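Local coordinates for alginate lyase, family PL7 (Zobellia galactanivorans, PDB 3ZPY), which probably cleaves the brown-algal polyuronate alginate by beta-elimination, this chain being the PL7 catalytic domain of a longer protein, at residues 14-20 / 76-82; 47-51 / 61-66. All coordinates share one frame; numbering follows the deposited sequence.

In the fold
Both contacts belong to the beta-jelly-roll domain of the PL7 lyase. Contact 1 pairs strands 15-21 and 76-83 of the larger curved sheet; contact 2 joins the loop before strand 51-53 to strand 58-63 at the border of the seven-stranded sheet, nested within the chain loop that contact 1 closes. Their centres are 14 Å apart, yet they touch: Phe20 CD1 meets Leu66 CD2 at 3.2 Å, and Val77 CG1 lies 3.5 Å from Tyr50 O. Segment 76-82 carries the RxELR-type sequence of PL7 lyases, which in relatives lines the alginate-binding groove. The sodium site of Thr35, Ala37 and Ile40 is separate, with the ion about 11 Å from the Ile17 side chain.

Contact 1: residues 14-20 / 76-82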
ATOM      1  N   THR A  14       9.705   0.545 -13.533  1.00  9.36           N
ATOM      2  CA  THR A  14       9.801  -0.159 -12.244  1.00  7.63           C
ATOM      3  C   THR A  14       8.522  -0.075 -11.334  1.00  6.23           C
ATOM      4  O   THR A  14       8.337  -0.938 -10.480  1.00  7.44           O
ATOM      5  CB  THR A  14      11.082   0.247 -11.428  1.00 10.98           C
ATOM      6  OG1 THR A  14      11.061   1.661 -11.238  1.00  9.52           O
ATOM      7  CG2 THR A  14      12.338  -0.164 -12.180  1.00 13.60           C
ATOM      8  N   TRP A  15       7.753   0.998 -11.482  1.00  6.05           N
ATOM      9  CA  TRP A  15       6.515   1.165 -10.687  1.00  5.21           C
ATOM     10  C   TRP A  15       5.489   1.952 -11.494  1.00  5.71           C
ATOM     11  O   TRP A  15       5.826   2.926 -12.147  1.00  7.54           O
ATOM     12  CB  TRP A  15       6.753   1.955  -9.417  1.00  5.03           C
ATOM     13  CG  TRP A  15       7.739   1.326  -8.461  1.00  4.50           C
ATOM     14  CD1 TRP A  15       9.124   1.543  -8.412  1.00  5.55           C
ATOM     15  CD2 TRP A  15       7.440   0.364  -7.395  1.00  5.16           C
ATOM     16  NE1 TRP A  15       9.679   0.758  -7.451  1.00  5.81           N
ATOM     17  CE2 TRP A  15       8.704   0.020  -6.806  1.00  5.92           C
ATOM     18  CE3 TRP A  15       6.255  -0.286  -6.936  1.00  4.63           C
ATOM     19  CZ2 TRP A  15       8.789  -0.874  -5.750  1.00  6.89           C
ATOM     20  CZ3 TRP A  15       6.347  -1.169  -5.897  1.00  5.49           C
ATOM     21  CH2 TRP A  15       7.591  -1.461  -5.297  1.00  5.39           C
ATOM     22  N   LYS A  16       4.231   1.489 -11.469  1.00  5.67           N
ATOM     23  CA  LYS A  16       3.137   2.238 -11.979  1.00  5.77           C
ATOM     24  C   LYS A  16       2.495   3.010 -10.805  1.00  5.89           C
ATOM     25  O   LYS A  16       2.320   2.480  -9.702  1.00  5.85           O
ATOM     26  CB  LYS A  16       2.115   1.254 -12.582  1.00  6.57           C
ATOM     27  CG  LYS A  16       0.763   1.833 -12.949  1.00  8.64           C
ATOM     28  CD  LYS A  16      -0.062   0.803 -13.809  1.00 11.57           C
ATOM     29  CE  LYS A  16       0.605   0.269 -15.129  1.00 21.24           C
ATOM     30  NZ  LYS A  16      -0.110  -0.650 -16.156  1.00 24.71           N
ATOM     31  N   ILE A  17       2.091   4.247 -11.105  1.00  5.48           N
ATOM     32  CA  ILE A  17       1.517   5.143 -10.078  1.00  5.38           C
ATOM     33  C   ILE A  17      -0.005   5.160 -10.196  1.00  6.08           C
ATOM     34  O   ILE A  17      -0.536   5.633 -11.202  1.00  7.77           O
ATOM     35  CB  ILE A  17       2.072   6.566 -10.229  1.00  6.23           C
ATOM     36  CG1 ILE A  17       3.561   6.560 -10.048  1.00  6.55           C
ATOM     37  CG2 ILE A  17       1.483   7.458  -9.132  1.00  6.47           C
ATOM     38  CD1 ILE A  17       4.164   7.900 -10.523  1.00  6.75           C
ATOM     39  N   ASN A  18      -0.650   4.609  -9.119  1.00  6.20           N
ATOM     40  CA  ASN A  18      -2.131   4.678  -8.964  1.00  6.31           C
ATOM     41  C   ASN A  18      -2.492   5.992  -8.236  1.00  6.55           C
ATOM     42  O   ASN A  18      -1.985   6.245  -7.157  1.00  6.94           O
ATOM     43  CB  ASN A  18      -2.702   3.529  -8.109  1.00  8.34           C
ATOM     44  CG  ASN A  18      -2.262   2.133  -8.492  1.00  8.07           C
ATOM     45  OD1 ASN A  18      -2.077   1.768  -9.663  1.00 11.50           O
ATOM     46  ND2 ASN A  18      -2.173   1.326  -7.502  1.00  8.71           N
ATOM     47  N   SER A  19      -3.245   6.915  -8.867  1.00  5.67           N
ATOM     48  CA  SER A  19      -3.580   8.169  -8.239  1.00  5.15           C
ATOM     49  C   SER A  19      -4.859   8.694  -8.755  1.00  6.51           C
ATOM     50  O   SER A  19      -5.613   7.987  -9.515  1.00  8.25           O
ATOM     51  CB  SER A  19      -2.403   9.164  -8.373  1.00  6.03           C
ATOM     52  OG  SER A  19      -2.552  10.250  -7.498  1.00  6.22           O
ATOM     53  N   PHE A  20      -5.206   9.902  -8.320  1.00  7.88           N
ATOM     54  CA  PHE A  20      -6.466  10.526  -8.696  1.00  8.25           C
ATOM     55  C   PHE A  20      -6.190  11.860  -9.386  1.00  9.18           C
ATOM     56  O   PHE A  20      -5.111  12.449  -9.164  1.00  9.59           O
ATOM     57  CB  PHE A  20      -7.309  10.856  -7.429  1.00 10.45           C
ATOM     58  CG  PHE A  20      -8.053   9.672  -6.882  1.00  7.87           C
ATOM     59  CD1 PHE A  20      -7.407   8.752  -6.064  1.00  8.34           C
ATOM     60  CD2 PHE A  20      -9.437   9.480  -7.200  1.00  9.62           C
ATOM     61  CE1 PHE A  20      -8.063   7.601  -5.634  1.00  8.32           C
ATOM     62  CE2 PHE A  20     -10.069   8.322  -6.743  1.00 10.39           C
ATOM     63  CZ  PHE A  20      -9.410   7.427  -5.917  1.00  8.23           C
ATOM     64  N   ARG A  76      -7.144   4.311  -3.067  1.00  6.50           N
ATOM     65  CA  ARG A  76      -5.688   4.249  -2.812  1.00  7.40           C
ATOM     66  C   ARG A  76      -4.988   5.293  -3.613  1.00  6.59           C
ATOM     67  O   ARG A  76      -5.498   5.724  -4.668  1.00  7.16           O
ATOM     68  CB  ARG A  76      -5.107   2.863  -3.214  1.00  6.67           C
ATOM     69  CG  ARG A  76      -5.220   2.595  -4.737  1.00  8.09           C
ATOM     70  CD  ARG A  76      -4.862   1.160  -5.088  1.00 10.14           C
ATOM     71  NE  ARG A  76      -6.003   0.259  -4.924  1.00  8.63           N
ATOM     72  CZ  ARG A  76      -5.962  -0.966  -4.378  1.00  7.10           C
ATOM     73  NH1 ARG A  76      -4.795  -1.495  -3.960  1.00 10.52           N
ATOM     74  NH2 ARG A  76      -7.048  -1.707  -4.447  1.00 13.16           N
ATOM     75  N   VAL A  77      -3.787   5.663  -3.154  1.00  5.13           N
ATOM     76  CA  VAL A  77      -2.796   6.371  -3.944  1.00  5.63           C
ATOM     77  C   VAL A  77      -1.513   5.580  -3.653  1.00  4.81           C
ATOM     78  O   VAL A  77      -1.136   5.465  -2.519  1.00  5.40           O
ATOM     79  CB  VAL A  77      -2.672   7.811  -3.504  1.00  5.49           C
ATOM     80  CG1 VAL A  77      -1.441   8.414  -4.174  1.00  6.47           C
ATOM     81  CG2 VAL A  77      -3.942   8.617  -3.755  1.00  6.62           C
ATOM     82  N   GLU A  78      -0.946   4.911  -4.635  1.00  5.07           N
ATOM     83  CA  GLU A  78      -0.012   3.801  -4.342  1.00  6.23           C
ATOM     84  C   GLU A  78       0.813   3.456  -5.600  1.00  5.38           C
ATOM     85  O   GLU A  78       0.446   3.820  -6.655  1.00  6.95           O
ATOM     86  CB  GLU A  78      -0.887   2.626  -3.807  1.00 11.81           C
ATOM     87  CG  GLU A  78      -0.306   1.435  -3.273  1.00 12.95           C
ATOM     88  CD  GLU A  78      -1.332   0.434  -2.874  1.00  9.82           C
ATOM     89  OE1 GLU A  78      -2.168   0.003  -3.631  1.00 16.32           O
ATOM     90  OE2 GLU A  78      -1.024  -0.130  -1.878  1.00 11.39           O
ATOM     91  N   LEU A  79       1.908   2.733  -5.394  1.00  3.99           N
ATOM     92  CA  LEU A  79       2.697   2.203  -6.502  1.00  4.58           C
ATOM     93  C   LEU A  79       2.444   0.727  -6.682  1.00  4.90           C
ATOM     94  O   LEU A  79       2.276  -0.017  -5.666  1.00  6.00           O
ATOM     95  CB  LEU A  79       4.191   2.418  -6.173  1.00  4.77           C
ATOM     96  CG  LEU A  79       4.580   3.833  -5.739  1.00  4.48           C
ATOM     97  CD1 LEU A  79       6.088   3.856  -5.495  1.00  5.47           C
ATOM     98  CD2 LEU A  79       4.205   4.817  -6.815  1.00  5.62           C
ATOM     99  N   ARG A  80       2.477   0.318  -7.963  1.00  5.84           N
ATOM    100  CA  ARG A  80       2.327  -1.062  -8.362  1.00  5.73           C
ATOM    101  C   ARG A  80       3.610  -1.554  -9.010  1.00  5.00           C
ATOM    102  O   ARG A  80       4.013  -0.986 -10.002  1.00  5.23           O
ATOM    103  CB  ARG A  80       1.090  -1.155  -9.288  1.00  7.06           C
ATOM    104  CG  ARG A  80       0.653  -2.602  -9.645  1.00  7.27           C
ATOM    105  CD  ARG A  80       1.350  -3.162 -10.864  1.00  8.03           C
ATOM    106  NE  ARG A  80       0.567  -4.323 -11.328  1.00  9.27           N
ATOM    107  CZ  ARG A  80       1.024  -5.575 -11.491  1.00  8.27           C
ATOM    108  NH1 ARG A  80       2.283  -5.925 -11.238  1.00  6.96           N
ATOM    109  NH2 ARG A  80       0.207  -6.516 -11.902  1.00  8.64           N
ATOM    110  N   GLU A  81       4.222  -2.595  -8.462  1.00  4.87           N
ATOM    111  CA  GLU A  81       5.505  -3.099  -8.985  1.00  4.66           C
ATOM    112  C   GLU A  81       5.426  -3.467 -10.439  1.00  5.13           C
ATOM    113  O   GLU A  81       4.485  -4.222 -10.860  1.00  6.05           O
ATOM    114  CB  GLU A  81       5.927  -4.317  -8.185  1.00  4.27           C
ATOM    115  CG  GLU A  81       7.369  -4.742  -8.474  1.00  5.59           C
ATOM    116  CD  GLU A  81       7.685  -6.134  -7.999  1.00  6.31           C
ATOM    117  OE1 GLU A  81       6.784  -6.783  -7.362  1.00  5.25           O
ATOM    118  OE2 GLU A  81       8.792  -6.647  -8.345  1.00  7.91           O
ATOM    119  N   MET A  82       6.382  -2.959 -11.216  1.00  5.88           N
ATOM    120  CA  MET A  82       6.572  -3.334 -12.632  1.00  5.91           C
ATOM    121  C   MET A  82       7.894  -4.088 -12.833  1.00  6.25           C
ATOM    122  O   MET A  82       8.752  -4.050 -11.944  1.00  7.60           O
ATOM    123  CB  MET A  82       6.427  -2.147 -13.564  1.00  6.38           C
ATOM    124  CG  MET A  82       5.087  -1.395 -13.411  1.00  7.03           C
ATOM    125  SD  MET A  82       3.657  -2.310 -13.945  1.00  8.33           S
ATOM    126  CE  MET A  82       3.851  -2.189 -15.730  1.00 11.78           C
TER
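Trp15 to Asn18 pair with Glu78 to Glu81 in the antiparallel sheet of the PL7 jelly roll, the short strand segments running at 155° to each other. The hydrogen-bonded pair Lys16-Arg80 is closed from both sides, Lys16 N giving to Arg80 O at 2.9 Å and Arg80 N to Lys16 O at 2.8 Å. Asn18 and Glu78 make a second such pair.

Side chains alternate between two faces. On one, Trp15 turns its CG beside its own backbone N (chi1 -61°), which lays the six-membered part of the indole against the opposite strand: CE3 lies 3.5 Å from Leu79 CB and 3.4 Å from Glu81 N. Leu79 CD1 sits over one ring face toward the rim, while Ile17 CG1 runs alongside Leu79 CD2 at 3.7 Å. Leu243 and Val245 of strand 235-247 pack on the indole from the facing sheet. With an alanine here, Leu79 would probably lose the indole it packs on, opening a gap toward Leu243 and Val245.

The face of Lys16, Asn18, Glu78 and Arg80 is polar. A bend at chi2 (-88°) brings Arg80 NH1 to Glu81 O, nearly in the guanidinium plane, and the same nitrogen also bonds to Ala88 O. Arg76 NH1 meets Glu78 OE1 at 3.0 Å on the syn side of the carboxylate, which also forms a salt bridge with Lys218. This row of charges is consistent with a groove for an anionic polymer. Met82 closes the end of the strand pair, its CG 3.6 Å from Lys16 N and its SD resting loosely against Lys16 CB. Glu81 points its CB to the apolar face; Trp90 NE1 and Phe217 N grip its OE1, and His247 its OE2, which would fix the carboxylate's rotation and probably offset the cost of burying it.

Contact 2: residues 47-51 / 61-66; sequences DDNYF and KCYRGL
Tyr50 and Lys61 meet at the border of the seven-stranded sheet of the jelly roll, where a classic beta bulge places Tyr50 and Phe51 opposite Asp47: Asp47 O accepts from both Tyr50 N and Phe51 N. In an Asx turn, Asp47 OD1 takes Asn49 N from above its carboxylate plane.

Two direct hydrogen bonds cross the contact. Lys61 N gives to Tyr50 O at 2.8 Å, arriving 38° above the carbonyl plane. Tyr63 OH gives to Asn49 O at 2.7 Å, in the carbonyl plane and on a lone pair, so the phenol holds the loop backbone directly. A weaker CA-H...O contact joins Tyr50 CA to Lys61 O at 3.4 Å.

The apolar part centres on Tyr50 CE1, which lies 3.6 Å from both Tyr63 CE1 and Leu66 CD2. The two tyrosine rings stand at 90°, but they meet rim to rim with neither over the other's face. Asn49 CB covers one face of the Tyr50 ring, whose hydroxyl bonds to Gly22 O. Leu66 is brought in by the type II turn from Tyr63.

Lys61 carries CG anti to its backbone N (chi1 -170°) and stays extended beyond it, which runs the chain past Asn49 O to a water that accepts from Lys61 NZ at 2.8 Å and donates to Asp48 O at 2.9 Å.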
ATOM      1  N   ASP A  47       1.141  16.261  -7.162  1.00  6.32           N
ATOM      2  CA  ASP A  47      -0.083  16.928  -6.860  1.00  6.46           C
ATOM      3  C   ASP A  47      -0.124  16.981  -5.336  1.00  6.52           C
ATOM      4  O   ASP A  47      -0.178  15.947  -4.686  1.00  5.98           O
ATOM      5  CB  ASP A  47      -1.287  16.148  -7.408  1.00  8.41           C
ATOM      6  CG  ASP A  47      -2.620  16.784  -7.122  1.00  8.01           C
ATOM      7  OD1 ASP A  47      -2.772  17.648  -6.214  1.00  9.09           O
ATOM      8  OD2 ASP A  47      -3.588  16.419  -7.808  1.00 10.06           O
ATOM      9  N   ASP A  48      -0.130  18.172  -4.767  1.00  7.46           N
ATOM     10  CA  ASP A  48      -0.118  18.266  -3.308  1.00  8.44           C
ATOM     11  C   ASP A  48      -1.302  17.703  -2.631  1.00  7.74           C
ATOM     12  O   ASP A  48      -1.233  17.463  -1.428  1.00  8.80           O
ATOM     13  CB  ASP A  48      -0.041  19.771  -2.921  1.00 11.34           C
ATOM     14  CG  ASP A  48       1.320  20.376  -3.162  1.00 11.29           C
ATOM     15  OD1 ASP A  48       2.254  19.610  -3.641  1.00 11.11           O
ATOM     16  OD2 ASP A  48       1.474  21.637  -2.935  1.00 19.03           O
ATOM     17  N   ASN A  49      -2.371  17.381  -3.387  1.00  7.31           N
ATOM     18  CA  ASN A  49      -3.505  16.781  -2.719  1.00  6.41           C
ATOM     19  C   ASN A  49      -3.270  15.256  -2.483  1.00  6.29           C
ATOM     20  O   ASN A  49      -3.934  14.643  -1.657  1.00  6.04           O
ATOM     21  CB  ASN A  49      -4.762  16.906  -3.540  1.00  7.65           C
ATOM     22  CG  ASN A  49      -5.375  18.319  -3.499  1.00 10.91           C
ATOM     23  OD1 ASN A  49      -5.742  18.859  -4.544  1.00 18.32           O
ATOM     24  ND2 ASN A  49      -5.297  18.955  -2.360  1.00 11.01           N
ATOM     25  N   TYR A  50      -2.386  14.643  -3.305  1.00  5.92           N
ATOM     26  CA  TYR A  50      -2.283  13.158  -3.398  1.00  5.68           C
ATOM     27  C   TYR A  50      -0.894  12.551  -3.306  1.00  5.22           C
ATOM     28  O   TYR A  50      -0.709  11.492  -2.708  1.00  4.90           O
ATOM     29  CB  TYR A  50      -2.874  12.652  -4.734  1.00  5.91           C
ATOM     30  CG  TYR A  50      -4.331  13.031  -4.928  1.00  5.67           C
ATOM     31  CD1 TYR A  50      -5.320  12.719  -3.948  1.00  6.98           C
ATOM     32  CD2 TYR A  50      -4.717  13.780  -6.039  1.00  6.56           C
ATOM     33  CE1 TYR A  50      -6.615  13.126  -4.164  1.00  8.36           C
ATOM     34  CE2 TYR A  50      -6.023  14.184  -6.263  1.00  8.42           C
ATOM     35  CZ  TYR A  50      -6.979  13.874  -5.313  1.00  7.12           C
ATOM     36  OH  TYR A  50      -8.292  14.236  -5.524  1.00  9.18           O
ATOM     37  N   PHE A  51       0.049  13.159  -4.013  1.00  4.45           N
ATOM     38  CA  PHE A  51       1.305  12.495  -4.339  1.00  4.52           C
ATOM     39  C   PHE A  51       2.326  13.584  -4.543  1.00  4.59           C
ATOM     40  O   PHE A  51       2.305  14.270  -5.593  1.00  5.61           O
ATOM     41  CB  PHE A  51       1.129  11.632  -5.640  1.00  5.37           C
ATOM     42  CG  PHE A  51       2.398  10.870  -6.024  1.00  4.99           C
ATOM     43  CD1 PHE A  51       2.746   9.675  -5.378  1.00  7.16           C
ATOM     44  CD2 PHE A  51       3.206  11.340  -7.043  1.00  5.49           C
ATOM     45  CE1 PHE A  51       3.880   8.977  -5.758  1.00  7.68           C
ATOM     46  CE2 PHE A  51       4.310  10.631  -7.429  1.00  6.46           C
ATOM     47  CZ  PHE A  51       4.652   9.467  -6.809  1.00  7.20           C
ATOM     48  N   LYS A  61      -1.246  10.667  -0.103  1.00  4.13           N
ATOM     49  CA  LYS A  61      -2.360  11.212   0.693  1.00  4.12           C
ATOM     50  C   LYS A  61      -3.699  10.759   0.004  1.00  5.28           C
ATOM     51  O   LYS A  61      -3.907  11.061  -1.210  1.00  6.13           O
ATOM     52  CB  LYS A  61      -2.236  12.808   0.671  1.00  4.88           C
ATOM     53  CG  LYS A  61      -3.177  13.448   1.650  1.00  5.77           C
ATOM     54  CD  LYS A  61      -2.947  14.936   1.785  1.00  7.93           C
ATOM     55  CE  LYS A  61      -3.825  15.565   2.816  1.00  8.64           C
ATOM     56  NZ  LYS A  61      -3.409  16.964   3.058  1.00 10.42           N
ATOM     57  N   CYS A  62      -4.503  10.047   0.779  1.00  5.15           N
ATOM     58  CA  CYS A  62      -5.762   9.495   0.232  1.00  5.77           C
ATOM     59  C   CYS A  62      -6.886   9.795   1.198  1.00  5.75           C
ATOM     60  O   CYS A  62      -6.667   9.875   2.414  1.00  7.10           O
ATOM     61  CB  CYS A  62      -5.549   7.961  -0.068  1.00  5.74           C
ATOM     62  SG  CYS A  62      -6.897   7.235  -0.996  1.00  7.76           S
ATOM     63  N   TYR A  63      -8.092   9.940   0.674  1.00  6.66           N
ATOM     64  CA  TYR A  63      -9.169  10.505   1.466  1.00  6.51           C
ATOM     65  C   TYR A  63     -10.313   9.522   1.555  1.00  7.34           C
ATOM     66  O   TYR A  63     -10.611   8.832   0.572  1.00  7.28           O
ATOM     67  CB  TYR A  63      -9.732  11.833   0.843  1.00  7.23           C
ATOM     68  CG  TYR A  63      -8.661  12.870   0.670  1.00  7.22           C
ATOM     69  CD1 TYR A  63      -7.724  12.758  -0.385  1.00  8.44           C
ATOM     70  CD2 TYR A  63      -8.632  14.011   1.513  1.00  7.07           C
ATOM     71  CE1 TYR A  63      -6.699  13.651  -0.555  1.00  9.45           C
ATOM     72  CE2 TYR A  63      -7.582  14.955   1.333  1.00  7.09           C
ATOM     73  CZ  TYR A  63      -6.710  14.797   0.237  1.00  7.22           C
ATOM     74  OH  TYR A  63      -5.650  15.682   0.119  1.00  8.75           O
ATOM     75  N   ARG A  64     -10.928   9.466   2.734  1.00  7.44           N
ATOM     76  CA  ARG A  64     -12.203   8.742   2.908  1.00  8.40           C
ATOM     77  C   ARG A  64     -13.168   9.238   1.835  1.00  9.91           C
ATOM     78  O   ARG A  64     -13.307  10.461   1.588  1.00  8.43           O
ATOM     79  CB  ARG A  64     -12.751   9.192   4.288  1.00  8.74           C
ATOM     80  CG  ARG A  64     -14.039   8.474   4.752  1.00  8.11           C
ATOM     81  CD  ARG A  64     -14.435   9.039   6.118  1.00  8.22           C
ATOM     82  NE  ARG A  64     -15.431   8.207   6.825  1.00  9.44           N
ATOM     83  CZ  ARG A  64     -16.734   8.457   6.901  1.00  9.47           C
ATOM     84  NH1 ARG A  64     -17.310   9.401   6.165  1.00 11.97           N
ATOM     85  NH2 ARG A  64     -17.490   7.733   7.717  1.00 12.83           N
ATOM     86  N   GLY A  65     -13.843   8.280   1.159  1.00  9.48           N
ATOM     87  CA  GLY A  65     -14.895   8.667   0.171  1.00 12.62           C
ATOM     88  C   GLY A  65     -14.331   9.222  -1.144  1.00  9.53           C
ATOM     89  O   GLY A  65     -15.123   9.643  -1.940  1.00 13.02           O
ATOM     90  N   LEU A  66     -12.979   9.244  -1.330  1.00  9.29           N
ATOM     91  CA  LEU A  66     -12.389   9.772  -2.528  1.00 11.38           C
ATOM     92  C   LEU A  66     -12.863   8.947  -3.723  1.00 11.97           C
ATOM     93  O   LEU A  66     -12.690   7.714  -3.782  1.00 12.32           O
ATOM     94  CB  LEU A  66     -10.908   9.711  -2.406  1.00  9.02           C
ATOM     95  CG  LEU A  66     -10.029  10.395  -3.501  1.00  9.28           C
ATOM     96  CD1 LEU A  66     -10.311  11.906  -3.587  1.00 12.41           C
ATOM     97  CD2 LEU A  66      -8.511  10.124  -3.366  1.00  9.03           C
TER
HETATM   98  O   HOH W   1      -3.036  18.387   0.629  1.00 18.06           O